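Local coordinates for protein transcription regulator AcaB (Escherichia coli, PDB 6N8B) that probably regulates transcription of plasmid genes and has a crucial role in the conjugation of IncC plasmids, at residues 80-91 and 126-137. Numbering follows the deposited sequence.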
ATOM      1  N   SER A  80       3.702  -0.902   7.964  1.00 34.99           N
ATOM      2  CA  SER A  80       5.027  -0.294   8.034  1.00 35.58           C
ATOM      3  C   SER A  80       5.834  -0.880   9.184  1.00 37.36           C
ATOM      4  O   SER A  80       7.045  -1.097   9.060  1.00 37.80           O
ATOM      5  CB  SER A  80       4.904   1.220   8.179  1.00 36.14           C
ATOM      6  OG  SER A  80       6.185   1.820   8.250  1.00 37.21           O
ATOM      7  N   GLU A  81       5.176  -1.131  10.313  1.00 62.67           N
ATOM      8  CA  GLU A  81       5.858  -1.680  11.475  1.00 63.79           C
ATOM      9  C   GLU A  81       6.343  -3.102  11.213  1.00 63.19           C
ATOM     10  O   GLU A  81       7.447  -3.472  11.630  1.00 64.03           O
ATOM     11  CB  GLU A  81       4.907  -1.639  12.668  1.00 64.33           C
ATOM     12  CG  GLU A  81       4.661  -0.236  13.198  1.00 65.40           C
ATOM     13  CD  GLU A  81       3.451  -0.157  14.113  1.00 66.19           C
ATOM     14  OE1 GLU A  81       2.922   0.960  14.298  1.00 66.67           O
ATOM     15  OE2 GLU A  81       3.042  -1.202  14.666  1.00 66.99           O
ATOM     16  N   ASP A  82       5.542  -3.911  10.508  1.00 51.63           N
ATOM     17  CA  ASP A  82       5.909  -5.310  10.300  1.00 51.23           C
ATOM     18  C   ASP A  82       6.941  -5.502   9.199  1.00 50.62           C
ATOM     19  O   ASP A  82       7.696  -6.479   9.239  1.00 50.82           O
ATOM     20  CB  ASP A  82       4.674  -6.152   9.978  1.00 50.36           C
ATOM     21  CG  ASP A  82       3.653  -6.143  11.091  1.00 50.88           C
ATOM     22  OD1 ASP A  82       4.019  -5.807  12.238  1.00 51.74           O
ATOM     23  OD2 ASP A  82       2.484  -6.491  10.820  1.00 50.33           O
ATOM     24  N   LEU A  83       7.015  -4.595   8.222  1.00 44.60           N
ATOM     25  CA  LEU A  83       8.130  -4.655   7.283  1.00 44.17           C
ATOM     26  C   LEU A  83       9.432  -4.240   7.949  1.00 46.12           C
ATOM     27  O   LEU A  83      10.489  -4.811   7.660  1.00 46.55           O
ATOM     28  CB  LEU A  83       7.861  -3.776   6.060  1.00 42.56           C
ATOM     29  CG  LEU A  83       6.649  -4.100   5.193  1.00 40.28           C
ATOM     30  CD1 LEU A  83       6.074  -2.841   4.590  1.00 39.04           C
ATOM     31  CD2 LEU A  83       7.041  -5.068   4.105  1.00 38.97           C
ATOM     32  N   ASP A  84       9.371  -3.273   8.866  1.00 53.25           N
ATOM     33  CA  ASP A  84      10.572  -2.868   9.587  1.00 54.99           C
ATOM     34  C   ASP A  84      11.120  -4.016  10.422  1.00 55.50           C
ATOM     35  O   ASP A  84      12.337  -4.221  10.486  1.00 56.20           O
ATOM     36  CB  ASP A  84      10.282  -1.648  10.461  1.00 55.69           C
ATOM     37  CG  ASP A  84      10.213  -0.358   9.659  1.00 54.56           C
ATOM     38  OD1 ASP A  84      10.704  -0.343   8.506  1.00 53.51           O
ATOM     39  OD2 ASP A  84       9.675   0.642  10.182  1.00 54.43           O
ATOM     40  N   LYS A  85      10.236  -4.790  11.055  1.00 50.55           N
ATOM     41  CA  LYS A  85      10.705  -5.873  11.908  1.00 51.03           C
ATOM     42  C   LYS A  85      11.162  -7.067  11.079  1.00 50.53           C
ATOM     43  O   LYS A  85      12.144  -7.729  11.431  1.00 51.28           O
ATOM     44  CB  LYS A  85       9.601  -6.289  12.883  1.00 50.87           C
ATOM     45  CG  LYS A  85      10.112  -6.881  14.189  1.00 53.15           C
ATOM     46  CD  LYS A  85       9.094  -7.829  14.810  1.00 53.80           C
ATOM     47  CE  LYS A  85       9.425  -8.125  16.267  1.00 58.17           C
ATOM     48  NZ  LYS A  85      10.812  -8.643  16.435  1.00 59.83           N
ATOM     49  N   ALA A  86      10.473  -7.344   9.970  1.00 47.38           N
ATOM     50  CA  ALA A  86      10.953  -8.359   9.038  1.00 46.75           C
ATOM     51  C   ALA A  86      12.298  -7.964   8.444  1.00 47.34           C
ATOM     52  O   ALA A  86      13.209  -8.795   8.346  1.00 47.91           O
ATOM     53  CB  ALA A  86       9.921  -8.593   7.937  1.00 44.97           C
ATOM     54  N   THR A  87      12.438  -6.698   8.040  1.00 46.59           N
ATOM     55  CA  THR A  87      13.715  -6.211   7.530  1.00 47.49           C
ATOM     56  C   THR A  87      14.818  -6.366   8.569  1.00 48.92           C
ATOM     57  O   THR A  87      15.948  -6.739   8.235  1.00 49.48           O
ATOM     58  CB  THR A  87      13.585  -4.747   7.103  1.00 47.62           C
ATOM     59  OG1 THR A  87      12.380  -4.573   6.346  1.00 45.74           O
ATOM     60  CG2 THR A  87      14.767  -4.326   6.260  1.00 48.19           C
ATOM     61  N   ALA A  88      14.509  -6.073   9.834  1.00 62.22           N
ATOM     62  CA  ALA A  88      15.518  -6.153  10.887  1.00 63.29           C
ATOM     63  C   ALA A  88      16.024  -7.580  11.071  1.00 63.72           C
ATOM     64  O   ALA A  88      17.237  -7.819  11.103  1.00 65.17           O
ATOM     65  CB  ALA A  88      14.950  -5.603  12.197  1.00 64.68           C
ATOM     66  N   GLN A  89      15.107  -8.548  11.203  1.00 66.69           N
ATOM     67  CA  GLN A  89      15.541  -9.917  11.470  1.00 67.05           C
ATOM     68  C   GLN A  89      16.319 -10.491  10.294  1.00 66.97           C
ATOM     69  O   GLN A  89      17.303 -11.212  10.487  1.00 67.93           O
ATOM     70  CB  GLN A  89      14.360 -10.836  11.804  1.00 66.43           C
ATOM     71  CG  GLN A  89      13.357 -10.316  12.820  1.00 66.64           C
ATOM     72  CD  GLN A  89      12.060 -11.119  12.813  1.00 65.51           C
ATOM     73  OE1 GLN A  89      11.039 -10.678  12.280  1.00 64.65           O
ATOM     74  NE2 GLN A  89      12.095 -12.300  13.420  1.00 66.54           N
ATOM     75  N   LEU A  90      15.907 -10.172   9.065  1.00 51.99           N
ATOM     76  CA  LEU A  90      16.596 -10.746   7.916  1.00 51.76           C
ATOM     77  C   LEU A  90      17.865  -9.988   7.553  1.00 52.80           C
ATOM     78  O   LEU A  90      18.804 -10.596   7.028  1.00 53.29           O
ATOM     79  CB  LEU A  90      15.675 -10.786   6.695  1.00 50.09           C
ATOM     80  CG  LEU A  90      14.267 -11.363   6.822  1.00 48.75           C
ATOM     81  CD1 LEU A  90      13.497 -11.073   5.563  1.00 46.93           C
ATOM     82  CD2 LEU A  90      14.291 -12.844   7.078  1.00 49.01           C
ATOM     83  N   ASN A  91      17.943  -8.691   7.857  1.00 78.36           N
ATOM     84  CA  ASN A  91      19.195  -7.981   7.627  1.00 79.31           C
ATOM     85  C   ASN A  91      20.298  -8.394   8.590  1.00 80.91           C
ATOM     86  O   ASN A  91      21.459  -8.045   8.353  1.00 82.95           O
ATOM     87  CB  ASN A  91      18.980  -6.467   7.697  1.00 79.07           C
ATOM     88  CG  ASN A  91      19.921  -5.704   6.775  1.00 79.39           C
ATOM     89  OD1 ASN A  91      19.645  -5.547   5.584  1.00 78.62           O
ATOM     90  ND2 ASN A  91      21.043  -5.242   7.318  1.00 81.85           N
ATOM     91  N   LEU A 126       5.722   2.308   1.535  1.00 45.13           N
ATOM     92  CA  LEU A 126       5.564   0.893   1.865  1.00 44.12           C
ATOM     93  C   LEU A 126       6.034  -0.001   0.725  1.00 43.84           C
ATOM     94  O   LEU A 126       6.636  -1.056   0.961  1.00 43.83           O
ATOM     95  CB  LEU A 126       4.109   0.587   2.216  1.00 42.79           C
ATOM     96  CG  LEU A 126       3.658   1.110   3.577  1.00 43.13           C
ATOM     97  CD1 LEU A 126       2.258   0.640   3.893  1.00 42.35           C
ATOM     98  CD2 LEU A 126       4.628   0.649   4.639  1.00 43.84           C
ATOM     99  N   ILE A 127       5.744   0.390  -0.516  1.00 35.38           N
ATOM    100  CA  ILE A 127       6.162  -0.412  -1.660  1.00 35.30           C
ATOM    101  C   ILE A 127       7.682  -0.467  -1.738  1.00 37.01           C
ATOM    102  O   ILE A 127       8.265  -1.499  -2.093  1.00 36.87           O
ATOM    103  CB  ILE A 127       5.541   0.151  -2.950  1.00 34.73           C
ATOM    104  CG1 ILE A 127       4.015   0.136  -2.839  1.00 32.96           C
ATOM    105  CG2 ILE A 127       6.019  -0.630  -4.170  1.00 35.19           C
ATOM    106  CD1 ILE A 127       3.303   0.246  -4.160  1.00 32.44           C
ATOM    107  N   ARG A 128       8.347   0.634  -1.385  1.00 53.61           N
ATOM    108  CA  ARG A 128       9.806   0.645  -1.381  1.00 54.28           C
ATOM    109  C   ARG A 128      10.355  -0.303  -0.322  1.00 53.91           C
ATOM    110  O   ARG A 128      11.291  -1.068  -0.584  1.00 53.92           O
ATOM    111  CB  ARG A 128      10.323   2.069  -1.160  1.00 55.06           C
ATOM    112  CG  ARG A 128      11.697   2.161  -0.498  1.00 55.48           C
ATOM    113  CD  ARG A 128      12.800   1.599  -1.390  1.00 55.54           C
ATOM    114  NE  ARG A 128      12.715   2.060  -2.767  1.00 55.57           N
ATOM    115  CZ  ARG A 128      13.388   3.101  -3.244  1.00 55.92           C
ATOM    116  NH1 ARG A 128      14.184   3.807  -2.449  1.00 56.47           N
ATOM    117  NH2 ARG A 128      13.262   3.446  -4.523  1.00 55.45           N
ATOM    118  N   LYS A 129       9.796  -0.259   0.888  1.00 46.15           N
ATOM    119  CA  LYS A 129      10.292  -1.148   1.931  1.00 45.87           C
ATOM    120  C   LYS A 129      10.004  -2.607   1.608  1.00 45.05           C
ATOM    121  O   LYS A 129      10.744  -3.494   2.044  1.00 45.11           O
ATOM    122  CB  LYS A 129       9.723  -0.749   3.292  1.00 45.86           C
ATOM    123  CG  LYS A 129       9.636   0.748   3.456  1.00 46.19           C
ATOM    124  CD  LYS A 129       9.973   1.195   4.864  1.00 47.37           C
ATOM    125  CE  LYS A 129       8.967   0.720   5.879  1.00 45.92           C
ATOM    126  NZ  LYS A 129       8.964   1.642   7.053  1.00 46.70           N
ATOM    127  N   LEU A 130       8.961  -2.872   0.822  1.00 32.38           N
ATOM    128  CA  LEU A 130       8.757  -4.222   0.314  1.00 31.61           C
ATOM    129  C   LEU A 130       9.816  -4.571  -0.725  1.00 32.13           C
ATOM    130  O   LEU A 130      10.341  -5.691  -0.733  1.00 32.06           O
ATOM    131  CB  LEU A 130       7.349  -4.345  -0.270  1.00 30.55           C
ATOM    132  CG  LEU A 130       7.028  -5.526  -1.182  1.00 29.95           C
ATOM    133  CD1 LEU A 130       6.833  -6.759  -0.345  1.00 29.67           C
ATOM    134  CD2 LEU A 130       5.790  -5.261  -2.014  1.00 29.28           C
ATOM    135  N   ASP A 131      10.146  -3.623  -1.606  1.00 32.91           N
ATOM    136  CA  ASP A 131      11.218  -3.851  -2.570  1.00 33.48           C
ATOM    137  C   ASP A 131      12.519  -4.208  -1.861  1.00 33.82           C
ATOM    138  O   ASP A 131      13.216  -5.152  -2.254  1.00 33.86           O
ATOM    139  CB  ASP A 131      11.400  -2.609  -3.444  1.00 34.21           C
ATOM    140  CG  ASP A 131      12.078  -2.915  -4.767  1.00 34.60           C
ATOM    141  OD1 ASP A 131      12.005  -4.075  -5.220  1.00 34.45           O
ATOM    142  OD2 ASP A 131      12.680  -1.994  -5.359  1.00 35.07           O
ATOM    143  N   THR A 132      12.844  -3.481  -0.791  1.00 43.73           N
ATOM    144  CA  THR A 132      14.049  -3.788  -0.029  1.00 44.07           C
ATOM    145  C   THR A 132      13.951  -5.162   0.621  1.00 43.55           C
ATOM    146  O   THR A 132      14.906  -5.947   0.569  1.00 43.68           O
ATOM    147  CB  THR A 132      14.289  -2.708   1.028  1.00 44.59           C
ATOM    148  OG1 THR A 132      14.627  -1.474   0.383  1.00 45.18           O
ATOM    149  CG2 THR A 132      15.420  -3.111   1.968  1.00 44.86           C
ATOM    150  N   LEU A 133      12.800  -5.473   1.225  1.00 43.34           N
ATOM    151  CA  LEU A 133      12.628  -6.770   1.869  1.00 42.97           C
ATOM    152  C   LEU A 133      12.800  -7.909   0.870  1.00 42.68           C
ATOM    153  O   LEU A 133      13.429  -8.926   1.182  1.00 42.76           O
ATOM    154  CB  LEU A 133      11.257  -6.845   2.534  1.00 42.61           C
ATOM    155  CG  LEU A 133      11.075  -8.039   3.469  1.00 42.68           C
ATOM    156  CD1 LEU A 133      12.109  -7.950   4.578  1.00 43.19           C
ATOM    157  CD2 LEU A 133       9.673  -8.074   4.042  1.00 42.40           C
ATOM    158  N   MET A 134      12.264  -7.748  -0.343  1.00 42.50           N
ATOM    159  CA  MET A 134      12.469  -8.760  -1.373  1.00 42.54           C
ATOM    160  C   MET A 134      13.937  -8.858  -1.755  1.00 43.35           C
ATOM    161  O   MET A 134      14.455  -9.957  -1.981  1.00 43.58           O
ATOM    162  CB  MET A 134      11.610  -8.455  -2.598  1.00 42.29           C
ATOM    163  CG  MET A 134      10.120  -8.435  -2.327  1.00 41.45           C
ATOM    164  SD  MET A 134       9.555  -9.987  -1.596  1.00 40.90           S
ATOM    165  CE  MET A 134       9.305  -9.500   0.112  1.00 40.61           C
ATOM    166  N   GLY A 135      14.623  -7.716  -1.832  1.00 45.31           N
ATOM    167  CA  GLY A 135      16.052  -7.740  -2.089  1.00 45.98           C
ATOM    168  C   GLY A 135      16.819  -8.518  -1.037  1.00 45.94           C
ATOM    169  O   GLY A 135      17.788  -9.214  -1.349  1.00 46.37           O
ATOM    170  N   ILE A 136      16.402  -8.408   0.226  1.00 44.39           N
ATOM    171  CA  ILE A 136      17.070  -9.158   1.288  1.00 44.42           C
ATOM    172  C   ILE A 136      16.786 -10.644   1.140  1.00 44.11           C
ATOM    173  O   ILE A 136      17.701 -11.475   1.161  1.00 44.37           O
ATOM    174  CB  ILE A 136      16.643  -8.641   2.673  1.00 44.41           C
ATOM    175  CG1 ILE A 136      17.084  -7.191   2.871  1.00 44.81           C
ATOM    176  CG2 ILE A 136      17.239  -9.511   3.764  1.00 44.71           C
ATOM    177  CD1 ILE A 136      16.528  -6.550   4.109  1.00 44.96           C
ATOM    178  N   VAL A 137      15.508 -10.996   0.985  1.00 48.82           N
ATOM    179  CA  VAL A 137      15.124 -12.390   0.790  1.00 48.53           C
ATOM    180  C   VAL A 137      15.834 -12.978  -0.422  1.00 48.97           C
ATOM    181  O   VAL A 137      16.258 -14.141  -0.407  1.00 49.14           O
ATOM    182  CB  VAL A 137      13.593 -12.502   0.667  1.00 47.97           C
ATOM    183  CG1 VAL A 137      13.178 -13.944   0.414  1.00 48.22           C
ATOM    184  CG2 VAL A 137      12.924 -11.973   1.925  1.00 48.24           C
TER
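The ammonium group of Lys-129 is gripped by two residues one turn apart on the facing helix. NZ donates to Ser-80 OG at 3.0 Å and forms a salt bridge with Asp-84, where it meets OD1 on the syn side, 31° out of the carboxylate plane; its bond to OD2 of the same carboxylate is weak. The lysine chain gets there by bending at chi2 and chi3, and Ser-80 turns OG anti to its own backbone N (chi1 180°). Beside this polar group the contact turns apolar. Leu-126 lays CD2 against the backbone of Ser-80, 3.5 Å from its CA, and the same methyl meets CD1 of Leu-83, the two leucine side chains lying roughly at right angles. The other methyl of Leu-83, CD2, faces Leu-133. That residue is a knob in a hole formed by Leu-83, Ala-86, Thr-87 and Leu-90: its two methyls divide the hole, CD1 touching Leu-90 CD1 at 3.6 Å while CD2 lies 3.9 Å from Ala-86 CB. Farther along, Ile-136 uses both its branches, CG2 against Leu-90 CB (3.6 Å) and CD1, at the tip of the longer one, against Thr-87 CG2 (3.6 Å). Trp-158 of helix 148-182 packs on Leu-83, Ala-86 and Leu-133, and helix 32-59 packs on Leu-130. The axes of segments 80-91 and 126-137 approach to 9.9 Å and their N-to-C directions differ by 23°: lying on helices 62-96 and 118-142, they form a near-parallel helix pair with one knob-into-hole contact, within an elongated helical bundle.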